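Local coordinates for protein glycosyl hydrolase family 26 (Bacteroides ovatus, PDB 4ZXO) that probably hydrolyses internal beta-1,4-mannosidic bonds of galactomannan, acting as a family 26 beta-mannanase in galactomannan breakdown, at residues A22-L28 and I290-S296; V50-C54 and A321-V325; R105-T109 and T120-V125; Q238-Y244 and W281-L286. All blocks are in the same frame, centred on the assembly; numbering follows the deposited sequence.

Contact 1: A22-L28 and I290-S296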
loop_
_atom_site.group_PDB
_atom_site.type_symbol
_atom_site.label_atom_id
_atom_site.label_comp_id
_atom_site.label_asym_id
_atom_site.label_seq_id
_atom_site.Cartn_x
_atom_site.Cartn_y
_atom_site.Cartn_z
ATOM N N ALA A 22 -6.677 -12.411 -9.552
ATOM C CA ALA A 22 -6.571 -11.190 -10.347
ATOM C C ALA A 22 -6.582 -11.387 -11.853
ATOM O O ALA A 22 -7.134 -10.570 -12.574
ATOM C CB ALA A 22 -5.297 -10.444 -9.960
ATOM N N GLU A 23 -5.910 -12.427 -12.341
ATOM C CA GLU A 23 -5.830 -12.620 -13.777
ATOM C C GLU A 23 -7.257 -12.730 -14.353
ATOM O O GLU A 23 -7.551 -12.231 -15.468
ATOM C CB GLU A 23 -4.984 -13.848 -14.098
ATOM C CG GLU A 23 -4.763 -14.018 -15.577
ATOM C CD GLU A 23 -3.506 -14.799 -15.843
ATOM O OE1 GLU A 23 -3.335 -15.856 -15.198
ATOM O OE2 GLU A 23 -2.687 -14.335 -16.670
ATOM N N ARG A 24 -8.165 -13.324 -13.575
ATOM C CA ARG A 24 -9.539 -13.559 -14.037
ATOM C C ARG A 24 -10.428 -12.341 -13.803
ATOM O O ARG A 24 -11.379 -12.103 -14.517
ATOM C CB ARG A 24 -10.128 -14.766 -13.296
ATOM C CG ARG A 24 -9.577 -16.147 -13.763
ATOM C CD ARG A 24 -10.308 -17.352 -13.079
ATOM N NE ARG A 24 -11.776 -17.253 -13.232
ATOM C CZ ARG A 24 -12.545 -17.930 -14.104
ATOM N NH1 ARG A 24 -12.036 -18.901 -14.890
ATOM N NH2 ARG A 24 -13.861 -17.634 -14.163
ATOM N N LYS A 25 -10.159 -11.601 -12.747
ATOM C CA LYS A 25 -11.135 -10.584 -12.294
ATOM C C LYS A 25 -10.784 -9.175 -12.733
ATOM O O LYS A 25 -11.668 -8.342 -12.878
ATOM C CB LYS A 25 -11.253 -10.596 -10.754
ATOM C CG LYS A 25 -11.693 -11.939 -10.122
ATOM C CD LYS A 25 -13.105 -12.322 -10.507
ATOM C CE LYS A 25 -14.115 -11.498 -9.748
ATOM N NZ LYS A 25 -15.528 -12.015 -10.037
ATOM N N GLY A 26 -9.489 -8.878 -12.849
ATOM C CA GLY A 26 -9.083 -7.514 -13.204
ATOM C C GLY A 26 -8.248 -6.909 -12.090
ATOM O O GLY A 26 -7.869 -7.605 -11.142
ATOM N N ILE A 27 -8.012 -5.613 -12.219
ATOM C CA ILE A 27 -7.081 -4.862 -11.370
ATOM C C ILE A 27 -7.861 -3.852 -10.539
ATOM O O ILE A 27 -8.448 -2.932 -11.101
ATOM C CB ILE A 27 -6.044 -4.098 -12.206
ATOM C CG1 ILE A 27 -5.314 -4.988 -13.216
ATOM C CG2 ILE A 27 -5.007 -3.455 -11.273
ATOM C CD1 ILE A 27 -4.411 -4.235 -14.184
ATOM N N LEU A 28 -7.880 -3.995 -9.216
ATOM C CA LEU A 28 -8.529 -2.960 -8.390
ATOM C C LEU A 28 -7.813 -1.663 -8.483
ATOM O O LEU A 28 -6.601 -1.641 -8.401
ATOM C CB LEU A 28 -8.569 -3.406 -6.919
ATOM C CG LEU A 28 -9.436 -4.653 -6.631
ATOM C CD1 LEU A 28 -8.950 -5.347 -5.310
ATOM C CD2 LEU A 28 -10.903 -4.270 -6.563
ATOM N N ILE A 290 -0.056 -1.551 -17.547
ATOM C CA ILE A 290 -0.485 -2.437 -16.472
ATOM C C ILE A 290 -1.407 -3.546 -16.973
ATOM O O ILE A 290 -1.439 -4.614 -16.372
ATOM C CB ILE A 290 -1.159 -1.688 -15.290
ATOM C CG1 ILE A 290 -2.434 -0.978 -15.712
ATOM C CG2 ILE A 290 -0.178 -0.686 -14.661
ATOM C CD1 ILE A 290 -3.172 -0.359 -14.544
ATOM N N GLU A 291 -2.110 -3.335 -18.087
ATOM C CA GLU A 291 -3.055 -4.353 -18.547
ATOM C C GLU A 291 -2.373 -5.607 -19.033
ATOM O O GLU A 291 -3.052 -6.632 -19.211
ATOM C CB GLU A 291 -3.959 -3.806 -19.644
ATOM C CG GLU A 291 -3.241 -3.556 -20.956
ATOM C CD GLU A 291 -4.148 -2.896 -21.996
ATOM O OE1 GLU A 291 -5.379 -2.840 -21.751
ATOM O OE2 GLU A 291 -3.644 -2.441 -23.047
ATOM N N LYS A 292 -1.055 -5.553 -19.204
ATOM C CA LYS A 292 -0.291 -6.717 -19.663
ATOM C C LYS A 292 0.103 -7.666 -18.519
ATOM O O LYS A 292 0.710 -8.704 -18.748
ATOM C CB LYS A 292 0.985 -6.257 -20.389
ATOM C CG LYS A 292 0.767 -5.311 -21.579
ATOM C CD LYS A 292 2.008 -5.138 -22.368
ATOM C CE LYS A 292 3.086 -4.422 -21.625
ATOM N NZ LYS A 292 4.333 -4.378 -22.501
ATOM N N TYR A 293 -0.240 -7.304 -17.286
ATOM C CA TYR A 293 0.268 -8.037 -16.126
ATOM C C TYR A 293 -0.867 -8.351 -15.189
ATOM O O TYR A 293 -1.798 -7.568 -15.071
ATOM C CB TYR A 293 1.328 -7.209 -15.375
ATOM C CG TYR A 293 2.484 -6.825 -16.250
ATOM C CD1 TYR A 293 3.549 -7.731 -16.481
ATOM C CD2 TYR A 293 2.529 -5.578 -16.877
ATOM C CE1 TYR A 293 4.589 -7.385 -17.277
ATOM C CE2 TYR A 293 3.567 -5.266 -17.714
ATOM C CZ TYR A 293 4.604 -6.131 -17.880
ATOM O OH TYR A 293 5.670 -5.811 -18.715
ATOM N N PRO A 294 -0.763 -9.479 -14.476
ATOM C CA PRO A 294 -1.867 -9.941 -13.604
ATOM C C PRO A 294 -1.905 -9.234 -12.265
ATOM O O PRO A 294 -1.859 -9.861 -11.216
ATOM C CB PRO A 294 -1.587 -11.438 -13.432
ATOM C CG PRO A 294 -0.014 -11.524 -13.577
ATOM C CD PRO A 294 0.363 -10.442 -14.563
ATOM N N LEU A 295 -1.979 -7.921 -12.299
ATOM C CA LEU A 295 -1.947 -7.171 -11.058
ATOM C C LEU A 295 -3.236 -7.343 -10.280
ATOM O O LEU A 295 -4.349 -7.265 -10.854
ATOM C CB LEU A 295 -1.791 -5.674 -11.317
ATOM C CG LEU A 295 -0.533 -5.289 -12.080
ATOM C CD1 LEU A 295 -0.478 -3.752 -12.121
ATOM C CD2 LEU A 295 0.696 -5.790 -11.399
ATOM N N SER A 296 -3.124 -7.474 -8.952
ATOM C CA SER A 296 -4.332 -7.494 -8.126
ATOM C C SER A 296 -4.874 -6.102 -7.889
ATOM O O SER A 296 -6.090 -5.934 -7.730
ATOM C CB SER A 296 -4.079 -8.139 -6.777
ATOM O OG SER A 296 -3.653 -9.465 -6.952
HETATM O O HOH W 1 -5.246 -8.537 -13.197
HETATM O O HOH W 2 -8.026 -7.832 -8.412
#

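Contact 2: V50-C54 and A321-V325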
loop_
_atom_site.group_PDB
_atom_site.type_symbol
_atom_site.label_atom_id
_atom_site.label_comp_id
_atom_site.label_asym_id
_atom_site.label_seq_id
_atom_site.Cartn_x
_atom_site.Cartn_y
_atom_site.Cartn_z
ATOM N N VAL A 50 -11.561 10.752 -6.420
ATOM C CA VAL A 50 -11.823 9.724 -7.443
ATOM C C VAL A 50 -13.312 9.579 -7.775
ATOM O O VAL A 50 -13.702 9.640 -8.948
ATOM C CB VAL A 50 -11.225 8.356 -6.996
ATOM C CG1 VAL A 50 -11.704 7.229 -7.890
ATOM C CG2 VAL A 50 -9.701 8.479 -7.054
ATOM N N LYS A 51 -14.147 9.463 -6.755
ATOM C CA LYS A 51 -15.569 9.357 -7.005
ATOM C C LYS A 51 -16.108 10.628 -7.636
ATOM O O LYS A 51 -16.952 10.570 -8.529
ATOM C CB LYS A 51 -16.307 9.035 -5.684
ATOM C CG LYS A 51 -17.823 8.787 -5.849
ATOM C CD LYS A 51 -18.414 8.338 -4.537
ATOM C CE LYS A 51 -19.938 8.209 -4.585
ATOM N NZ LYS A 51 -20.559 9.539 -4.263
ATOM N N SER A 52 -15.589 11.793 -7.232
ATOM C CA SER A 52 -16.089 13.056 -7.815
ATOM C C SER A 52 -15.820 13.101 -9.298
ATOM O O SER A 52 -16.555 13.778 -10.029
ATOM C CB SER A 52 -15.438 14.269 -7.150
ATOM O OG SER A 52 -15.909 14.411 -5.843
ATOM N N VAL A 53 -14.780 12.391 -9.757
ATOM C CA VAL A 53 -14.504 12.395 -11.208
ATOM C C VAL A 53 -15.216 11.282 -11.958
ATOM O O VAL A 53 -15.894 11.525 -12.958
ATOM C CB VAL A 53 -12.991 12.314 -11.496
ATOM C CG1 VAL A 53 -12.684 12.074 -13.008
ATOM C CG2 VAL A 53 -12.327 13.567 -11.000
ATOM N N CYS A 54 -15.104 10.057 -11.483
ATOM C CA CYS A 54 -15.633 8.940 -12.250
ATOM C C CYS A 54 -16.932 8.349 -11.699
ATOM O O CYS A 54 -17.518 7.527 -12.395
ATOM C CB CYS A 54 -14.598 7.806 -12.363
ATOM S SG CYS A 54 -14.404 6.787 -10.823
ATOM N N ALA A 321 -8.856 14.588 -16.170
ATOM C CA ALA A 321 -10.068 13.958 -15.606
ATOM C C ALA A 321 -10.934 13.196 -16.603
ATOM O O ALA A 321 -11.343 12.064 -16.320
ATOM C CB ALA A 321 -10.917 14.998 -14.906
ATOM N N ASP A 322 -11.187 13.777 -17.766
ATOM C CA ASP A 322 -11.986 13.061 -18.758
ATOM C C ASP A 322 -11.325 11.744 -19.139
ATOM O O ASP A 322 -11.996 10.737 -19.294
ATOM C CB ASP A 322 -12.183 13.912 -20.008
ATOM C CG ASP A 322 -13.119 15.069 -19.770
ATOM O OD1 ASP A 322 -13.878 15.026 -18.790
ATOM O OD2 ASP A 322 -13.105 16.014 -20.593
ATOM N N ASP A 323 -9.999 11.744 -19.252
ATOM C CA ASP A 323 -9.311 10.513 -19.639
ATOM C C ASP A 323 -9.355 9.487 -18.496
ATOM O O ASP A 323 -9.391 8.280 -18.746
ATOM C CB ASP A 323 -7.851 10.807 -20.023
ATOM C CG ASP A 323 -7.144 9.583 -20.548
ATOM O OD1 ASP A 323 -7.550 9.096 -21.614
ATOM O OD2 ASP A 323 -6.158 9.137 -19.911
ATOM N N PHE A 324 -9.296 9.953 -17.241
ATOM C CA PHE A 324 -9.475 9.059 -16.114
ATOM C C PHE A 324 -10.861 8.396 -16.171
ATOM O O PHE A 324 -11.007 7.221 -15.826
ATOM C CB PHE A 324 -9.314 9.823 -14.804
ATOM C CG PHE A 324 -9.458 8.948 -13.596
ATOM C CD1 PHE A 324 -8.430 8.086 -13.219
ATOM C CD2 PHE A 324 -10.639 8.934 -12.876
ATOM C CE1 PHE A 324 -8.559 7.271 -12.104
ATOM C CE2 PHE A 324 -10.796 8.085 -11.763
ATOM C CZ PHE A 324 -9.727 7.267 -11.369
ATOM N N VAL A 325 -11.882 9.162 -16.556
ATOM C CA VAL A 325 -13.213 8.549 -16.692
ATOM C C VAL A 325 -13.151 7.403 -17.719
ATOM O O VAL A 325 -13.649 6.322 -17.454
ATOM C CB VAL A 325 -14.287 9.559 -17.097
ATOM C CG1 VAL A 325 -15.621 8.806 -17.424
ATOM C CG2 VAL A 325 -14.536 10.556 -15.929
#

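Contact 3: R105-T109 and T120-V125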
loop_
_atom_site.group_PDB
_atom_site.type_symbol
_atom_site.label_atom_id
_atom_site.label_comp_id
_atom_site.label_asym_id
_atom_site.label_seq_id
_atom_site.Cartn_x
_atom_site.Cartn_y
_atom_site.Cartn_z
ATOM N N ARG A 105 8.500 6.866 12.572
ATOM C CA ARG A 105 9.561 7.731 13.045
ATOM C C ARG A 105 10.877 6.954 13.225
ATOM O O ARG A 105 10.912 5.702 13.296
ATOM C CB ARG A 105 9.155 8.356 14.398
ATOM C CG ARG A 105 7.886 9.181 14.394
ATOM C CD ARG A 105 7.961 10.492 13.629
ATOM N NE ARG A 105 8.925 11.425 14.252
ATOM C CZ ARG A 105 9.117 12.669 13.846
ATOM N NH1 ARG A 105 8.395 13.169 12.878
ATOM N NH2 ARG A 105 10.024 13.438 14.446
ATOM N N ASN A 106 11.951 7.724 13.334
ATOM C CA ASN A 106 13.287 7.171 13.534
ATOM C C ASN A 106 13.468 6.927 15.033
ATOM O O ASN A 106 13.521 7.910 15.804
ATOM C CB ASN A 106 14.304 8.172 12.998
ATOM C CG ASN A 106 15.726 7.672 13.044
ATOM O OD1 ASN A 106 16.148 7.081 14.014
ATOM N ND2 ASN A 106 16.468 7.904 11.981
ATOM N N PRO A 107 13.580 5.652 15.454
ATOM C CA PRO A 107 13.607 5.377 16.909
ATOM C C PRO A 107 14.933 5.734 17.588
ATOM O O PRO A 107 14.979 5.790 18.824
ATOM C CB PRO A 107 13.349 3.864 16.995
ATOM C CG PRO A 107 13.852 3.305 15.653
ATOM C CD PRO A 107 13.517 4.431 14.625
ATOM N N LYS A 108 15.970 6.030 16.811
ATOM C CA LYS A 108 17.245 6.374 17.419
ATOM C C LYS A 108 17.435 7.898 17.469
ATOM O O LYS A 108 17.850 8.457 18.501
ATOM C CB LYS A 108 18.399 5.716 16.646
ATOM C CG LYS A 108 19.784 5.969 17.257
ATOM C CD LYS A 108 20.759 5.057 16.475
ATOM C CE LYS A 108 22.075 4.836 17.147
ATOM N NZ LYS A 108 22.878 6.047 17.194
ATOM N N THR A 109 17.128 8.571 16.355
ATOM C CA THR A 109 17.365 10.020 16.287
ATOM C C THR A 109 16.209 10.863 16.748
ATOM O O THR A 109 16.400 12.034 17.044
ATOM C CB THR A 109 17.694 10.479 14.866
ATOM O OG1 THR A 109 16.522 10.400 14.065
ATOM C CG2 THR A 109 18.784 9.601 14.253
ATOM N N THR A 120 22.902 3.599 11.550
ATOM C CA THR A 120 22.962 2.508 12.544
ATOM C C THR A 120 21.650 2.334 13.300
ATOM O O THR A 120 21.617 1.713 14.381
ATOM C CB THR A 120 24.130 2.713 13.551
ATOM O OG1 THR A 120 23.875 3.808 14.433
ATOM C CG2 THR A 120 25.442 2.954 12.797
ATOM N N VAL A 121 20.561 2.873 12.728
ATOM C CA VAL A 121 19.284 2.869 13.404
ATOM C C VAL A 121 18.716 1.484 13.467
ATOM O O VAL A 121 18.289 1.066 14.558
ATOM C CB VAL A 121 18.286 3.828 12.758
ATOM C CG1 VAL A 121 16.899 3.824 13.461
ATOM C CG2 VAL A 121 18.864 5.224 12.774
ATOM N N VAL A 122 18.725 0.750 12.355
ATOM C CA VAL A 122 18.197 -0.609 12.369
ATOM C C VAL A 122 19.013 -1.468 13.346
ATOM O O VAL A 122 18.434 -2.233 14.108
ATOM C CB VAL A 122 18.190 -1.227 10.942
ATOM C CG1 VAL A 122 17.726 -2.659 10.961
ATOM C CG2 VAL A 122 17.265 -0.395 10.035
ATOM N N ALA A 123 20.341 -1.344 13.348
ATOM C CA ALA A 123 21.132 -2.095 14.311
ATOM C C ALA A 123 20.643 -1.861 15.739
ATOM O O ALA A 123 20.606 -2.774 16.549
ATOM C CB ALA A 123 22.612 -1.747 14.214
ATOM N N SER A 124 20.275 -0.632 16.047
ATOM C CA SER A 124 19.866 -0.299 17.414
ATOM C C SER A 124 18.509 -0.914 17.822
ATOM O O SER A 124 18.166 -0.948 19.025
ATOM C CB SER A 124 19.803 1.219 17.604
ATOM O OG SER A 124 18.553 1.767 17.214
ATOM N N VAL A 125 17.724 -1.398 16.858
ATOM C CA VAL A 125 16.471 -2.044 17.257
ATOM C C VAL A 125 16.519 -3.564 17.177
ATOM O O VAL A 125 15.511 -4.229 17.420
ATOM C CB VAL A 125 15.226 -1.553 16.431
ATOM C CG1 VAL A 125 15.046 -0.057 16.585
ATOM C CG2 VAL A 125 15.291 -2.041 14.941
#

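Contact 4: Q238-Y244 and W281-L286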
loop_
_atom_site.group_PDB
_atom_site.type_symbol
_atom_site.label_atom_id
_atom_site.label_comp_id
_atom_site.label_asym_id
_atom_site.label_seq_id
_atom_site.Cartn_x
_atom_site.Cartn_y
_atom_site.Cartn_z
ATOM N N GLN A 238 6.189 7.965 -12.312
ATOM C CA GLN A 238 6.677 8.532 -13.547
ATOM C C GLN A 238 7.413 9.869 -13.329
ATOM O O GLN A 238 6.864 10.843 -12.789
ATOM C CB GLN A 238 5.552 8.762 -14.546
ATOM C CG GLN A 238 6.114 9.452 -15.818
ATOM C CD GLN A 238 5.095 9.513 -16.948
ATOM O OE1 GLN A 238 4.351 8.545 -17.189
ATOM N NE2 GLN A 238 5.067 10.644 -17.666
ATOM N N PHE A 239 8.658 9.915 -13.793
ATOM C CA PHE A 239 9.408 11.156 -13.798
ATOM C C PHE A 239 9.619 11.615 -15.213
ATOM O O PHE A 239 9.532 12.817 -15.499
ATOM C CB PHE A 239 10.756 10.999 -13.048
ATOM C CG PHE A 239 10.553 10.728 -11.624
ATOM C CD1 PHE A 239 10.094 11.747 -10.802
ATOM C CD2 PHE A 239 10.700 9.459 -11.108
ATOM C CE1 PHE A 239 9.823 11.502 -9.433
ATOM C CE2 PHE A 239 10.465 9.215 -9.740
ATOM C CZ PHE A 239 10.000 10.223 -8.918
ATOM N N GLU A 240 9.872 10.669 -16.098
ATOM C CA GLU A 240 9.903 10.927 -17.543
ATOM C C GLU A 240 9.201 9.751 -18.231
ATOM O O GLU A 240 9.357 8.614 -17.808
ATOM C CB GLU A 240 11.345 11.095 -18.016
ATOM C CG GLU A 240 11.461 11.483 -19.477
ATOM C CD GLU A 240 11.560 10.297 -20.397
ATOM O OE1 GLU A 240 12.039 9.220 -19.959
ATOM O OE2 GLU A 240 11.121 10.447 -21.559
ATOM N N ARG A 241 8.406 10.017 -19.258
ATOM C CA ARG A 241 7.502 8.976 -19.720
ATOM C C ARG A 241 8.207 7.743 -20.275
ATOM O O ARG A 241 7.820 6.628 -19.931
ATOM C CB ARG A 241 6.582 9.533 -20.783
ATOM C CG ARG A 241 5.574 8.542 -21.305
ATOM C CD ARG A 241 4.602 9.218 -22.274
ATOM N NE ARG A 241 3.581 8.261 -22.662
ATOM C CZ ARG A 241 3.701 7.420 -23.682
ATOM N NH1 ARG A 241 4.822 7.416 -24.411
ATOM N NH2 ARG A 241 2.694 6.605 -23.989
ATOM N N SER A 242 9.198 7.918 -21.158
ATOM C CA SER A 242 9.843 6.742 -21.749
ATOM C C SER A 242 10.510 5.862 -20.673
ATOM O O SER A 242 10.419 4.619 -20.687
ATOM C CB SER A 242 10.873 7.182 -22.810
ATOM O OG SER A 242 11.993 7.840 -22.203
ATOM N N GLN A 243 11.166 6.513 -19.720
ATOM C CA GLN A 243 11.866 5.792 -18.679
ATOM C C GLN A 243 10.841 5.053 -17.813
ATOM O O GLN A 243 11.045 3.905 -17.397
ATOM C CB GLN A 243 12.697 6.750 -17.817
ATOM C CG GLN A 243 13.781 6.039 -17.028
ATOM C CD GLN A 243 14.842 5.380 -17.926
ATOM O OE1 GLN A 243 15.072 5.806 -19.066
ATOM N NE2 GLN A 243 15.466 4.319 -17.419
ATOM N N TYR A 244 9.741 5.730 -17.500
ATOM C CA TYR A 244 8.678 5.099 -16.708
ATOM C C TYR A 244 8.143 3.843 -17.388
ATOM O O TYR A 244 7.932 2.820 -16.740
ATOM C CB TYR A 244 7.551 6.093 -16.487
ATOM C CG TYR A 244 6.325 5.569 -15.766
ATOM C CD1 TYR A 244 6.341 5.226 -14.406
ATOM C CD2 TYR A 244 5.117 5.456 -16.438
ATOM C CE1 TYR A 244 5.188 4.788 -13.767
ATOM C CE2 TYR A 244 3.943 5.007 -15.807
ATOM C CZ TYR A 244 3.991 4.710 -14.464
ATOM O OH TYR A 244 2.848 4.295 -13.814
ATOM N N TRP A 281 -2.855 10.648 -19.627
ATOM C CA TRP A 281 -1.928 9.747 -18.905
ATOM C C TRP A 281 -2.522 8.387 -18.629
ATOM O O TRP A 281 -1.842 7.366 -18.766
ATOM C CB TRP A 281 -1.467 10.340 -17.571
ATOM C CG TRP A 281 -0.336 9.561 -16.959
ATOM C CD1 TRP A 281 0.952 9.521 -17.407
ATOM C CD2 TRP A 281 -0.389 8.730 -15.811
ATOM N NE1 TRP A 281 1.702 8.706 -16.623
ATOM C CE2 TRP A 281 0.907 8.199 -15.624
ATOM C CE3 TRP A 281 -1.415 8.350 -14.930
ATOM C CZ2 TRP A 281 1.221 7.315 -14.584
ATOM C CZ3 TRP A 281 -1.091 7.460 -13.849
ATOM C CH2 TRP A 281 0.234 6.976 -13.697
ATOM N N TRP A 282 -3.794 8.370 -18.244
ATOM C CA TRP A 282 -4.432 7.131 -17.759
ATOM C C TRP A 282 -4.575 6.079 -18.860
ATOM O O TRP A 282 -4.173 4.921 -18.667
ATOM C CB TRP A 282 -5.812 7.462 -17.160
ATOM C CG TRP A 282 -5.688 8.459 -16.066
ATOM C CD1 TRP A 282 -5.874 9.813 -16.153
ATOM C CD2 TRP A 282 -5.218 8.205 -14.744
ATOM N NE1 TRP A 282 -5.559 10.420 -14.946
ATOM C CE2 TRP A 282 -5.197 9.445 -14.049
ATOM C CE3 TRP A 282 -4.876 7.042 -14.059
ATOM C CZ2 TRP A 282 -4.769 9.563 -12.730
ATOM C CZ3 TRP A 282 -4.479 7.149 -12.731
ATOM C CH2 TRP A 282 -4.425 8.416 -12.085
ATOM N N THR A 283 -5.151 6.466 -20.011
ATOM C CA THR A 283 -5.292 5.498 -21.101
ATOM C C THR A 283 -4.113 5.457 -22.012
ATOM O O THR A 283 -3.903 4.473 -22.724
ATOM C CB THR A 283 -6.533 5.761 -22.002
ATOM O OG1 THR A 283 -6.419 7.045 -22.660
ATOM C CG2 THR A 283 -7.792 5.723 -21.137
ATOM N N GLY A 284 -3.327 6.517 -22.009
ATOM C CA GLY A 284 -2.242 6.574 -22.963
ATOM C C GLY A 284 -0.906 6.104 -22.449
ATOM O O GLY A 284 -0.034 5.771 -23.227
ATOM N N THR A 285 -0.734 6.113 -21.139
ATOM C CA THR A 285 0.530 5.643 -20.530
ATOM C C THR A 285 0.295 4.511 -19.528
ATOM O O THR A 285 0.847 3.437 -19.681
ATOM C CB THR A 285 1.252 6.804 -19.847
ATOM O OG1 THR A 285 1.558 7.781 -20.843
ATOM C CG2 THR A 285 2.569 6.373 -19.246
ATOM N N LEU A 286 -0.527 4.735 -18.507
ATOM C CA LEU A 286 -0.640 3.722 -17.455
ATOM C C LEU A 286 -1.318 2.419 -17.927
ATOM O O LEU A 286 -0.788 1.297 -17.745
ATOM C CB LEU A 286 -1.427 4.298 -16.284
ATOM C CG LEU A 286 -1.582 3.343 -15.104
ATOM C CD1 LEU A 286 -0.293 2.972 -14.394
ATOM C CD2 LEU A 286 -2.557 3.863 -14.039
#

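Contact 1: A22-L28 and I290-S296
Helix 22-25 ends at Gly-26, whose positive phi turns the chain into strand 27-32; a beta carbon at these backbone angles would be jammed against the carbonyl O of Lys-25. The other segment reaches its strand through a type I turn from Ile-290 to Tyr-293 and an inverse gamma turn centred on Pro-294. The two chains then join directly, Leu-28 N donating to Ser-296 O over 3.0 Å. Leu-28 also bonds through its backbone with Val-298, farther along, so this is the start of a parallel pairing between the first and last strands of the (beta/alpha)8 barrel, the seam that closes the cylinder. Two waters bridge carbonyls beside the direct bond: one donates 2.8 Å bonds to both Ala-22 O and Leu-295 O, the other bonds of 2.7 Å to Gly-26 O and 2.8 Å to Ser-296 O, which also accepts from Leu-28 N. Among the side chains, Ile-27 loses most surface. Its CD1 meets Ile-290 CD1 at 4.1 Å and its CG2 lies 3.9 Å from Leu-295 CB. Ala-22 CB points toward the other segment and sits 3.4 Å from Leu-295 O, while Glu-23 CB touches Pro-294 CB at 4.2 Å on the solvent side.

Contact 2: V50-C54 and A321-V325
Val-53 and Phe-324 each lose about 72 Å² of surface here, and the contact is organised around them. Val-53 points from its helix toward the other segment. Its CG1 lies 3.7 Å from Phe-324 CD2, 3.9 Å from Ala-321 CB and 3.8 Å from Val-325 CG2, so a single methyl meets three residues spread over little more than one turn of helix 321-328. The Phe-324 ring in turn points toward helix 49-54: Val-50 CG1 approaches its edge at CZ (4.0 Å), and Cys-54 CB comes within 3.9 Å of CE2, with Cys-54 SG 5.2 Å from the ring centroid in an oblique sulfur-aromatic contact. Val-325 completes the interface, its CG2 resting 3.4 Å from Val-53 O. No hydrogen bond links the segments; apolar packing holds them together, and the axes of segments 50-54 and 321-325 cross at -82°, with a closest approach of 9.5 Å. Helix 49-54 follows the first barrel strand and helix 321-328 the last, so the contact joins the outer layer of the (beta/alpha)8 barrel near the closure between its first and last strands. Beyond it, Phe-324 stacks edge-to-face with both Phe-29 of strand 27-32 and Trp-282 of helix 281-290.

Contact 3: R105-T109 and T120-V125
A side-chain oxygen here serves its own turn while a valine methyl packs against it. Asn-106 OD1 accepts hydrogen bonds from Lys-108 N (3.0 Å) and Thr-109 N (2.9 Å), forming an Asx turn and the longer Asx motif, and Val-121 CG1 lies 3.4 Å from the same OD1. No hydrogen bond crosses between the segments, so they meet by packing alone. Val-121, the residue with most surface covered, points at the turn: its CG1 is 3.6 Å from Pro-107 CD, and its CG2 is 3.9 Å from Lys-108 CB. One helical turn later, Val-125 CG1 reaches Pro-107 CG at 3.7 Å, giving the proline ring two valine neighbours. Between them Ser-124 OG donates back to Val-121 O (2.8 Å) within the weakly bonded helix. The Lys-108 side chain passes Thr-120, its CE 3.4 Å from OG1; Asp-118 pairs with Lys-108 NZ by a salt bridge and with Thr-120 OG1 by a hydrogen bond. Trp-173 packs on both Pro-107 and Val-121. Both segments belong to the long connection between the third barrel strand, 97-101, and helix 132-147, a beta-alpha loop on the C-terminal side of the barrel, where TIM-barrel glycosidases carry their active sites.

Contact 4: Q238-Y244 and W281-L286
Three hydrogen bonds join the segments. The shortest runs from Trp-281 NE1 to Gln-238 OE1 (2.7 Å), the amide oxygen lying near the plane of the indole at its edge. Arg-241 makes the other two in the plane of its guanidinium, NE donating to Thr-285 OG1 at 2.8 Å and NH2 to Gly-284 O at 3.0 Å. To reach these acceptors its side chain extends fully, all of chi1 to chi3 near 180°. The acceptors lie in a widened, pi-type turn of helix 281-290, in which Trp-281 O accepts from both Thr-285 N (2.9 Å) and Leu-286 N (3.0 Å). On the facing segment Glu-240 is the N-cap of helix 241-262, its OE1 accepting from Gln-243 N at 2.9 Å. The contact thus joins the first turns of the helices that follow the sixth and seventh strands of the (beta/alpha)8 barrel, neighbours in its outer layer. Inward of the polar bonds lies Tyr-244. Its CE2 packs 3.8 Å from Trp-281 CZ2, the two ring planes inclined by 34°, while Thr-285 CG2 approaches the tyrosine edge, 3.9 Å from CD2. Leu-286 CD1 comes within 3.5 Å of Tyr-244 OH, which is hydrogen-bonded to Thr-271 OG1 at the end of strand 266-271.

How the contacts relate
Contacts 1 and 2 lie where the first and last strands meet; contact 4, beside them, joins the helices after strands six and seven. Contacts 2 and 4 touch: Thr-283 OG1 and Asp-323 OD1 lie 2.6 Å apart, a probable hydrogen bond. Helix 281-290 leads from contact 4 into contact 1, centres 18 Å apart. The potassium ion, bound by Ser-328, Ser-330 and Ile-333, lies about 8 Å from the Cys-54 side chain (contact 2) and about 9 Å from Gly-26 (contact 1). Contact 3 stands across the chain's centre, 38 and 42 Å (between centres) from contacts 1 and 2. It is on the C-terminal side of the strands, where the active site is expected, contact 1 at their N-terminal ends.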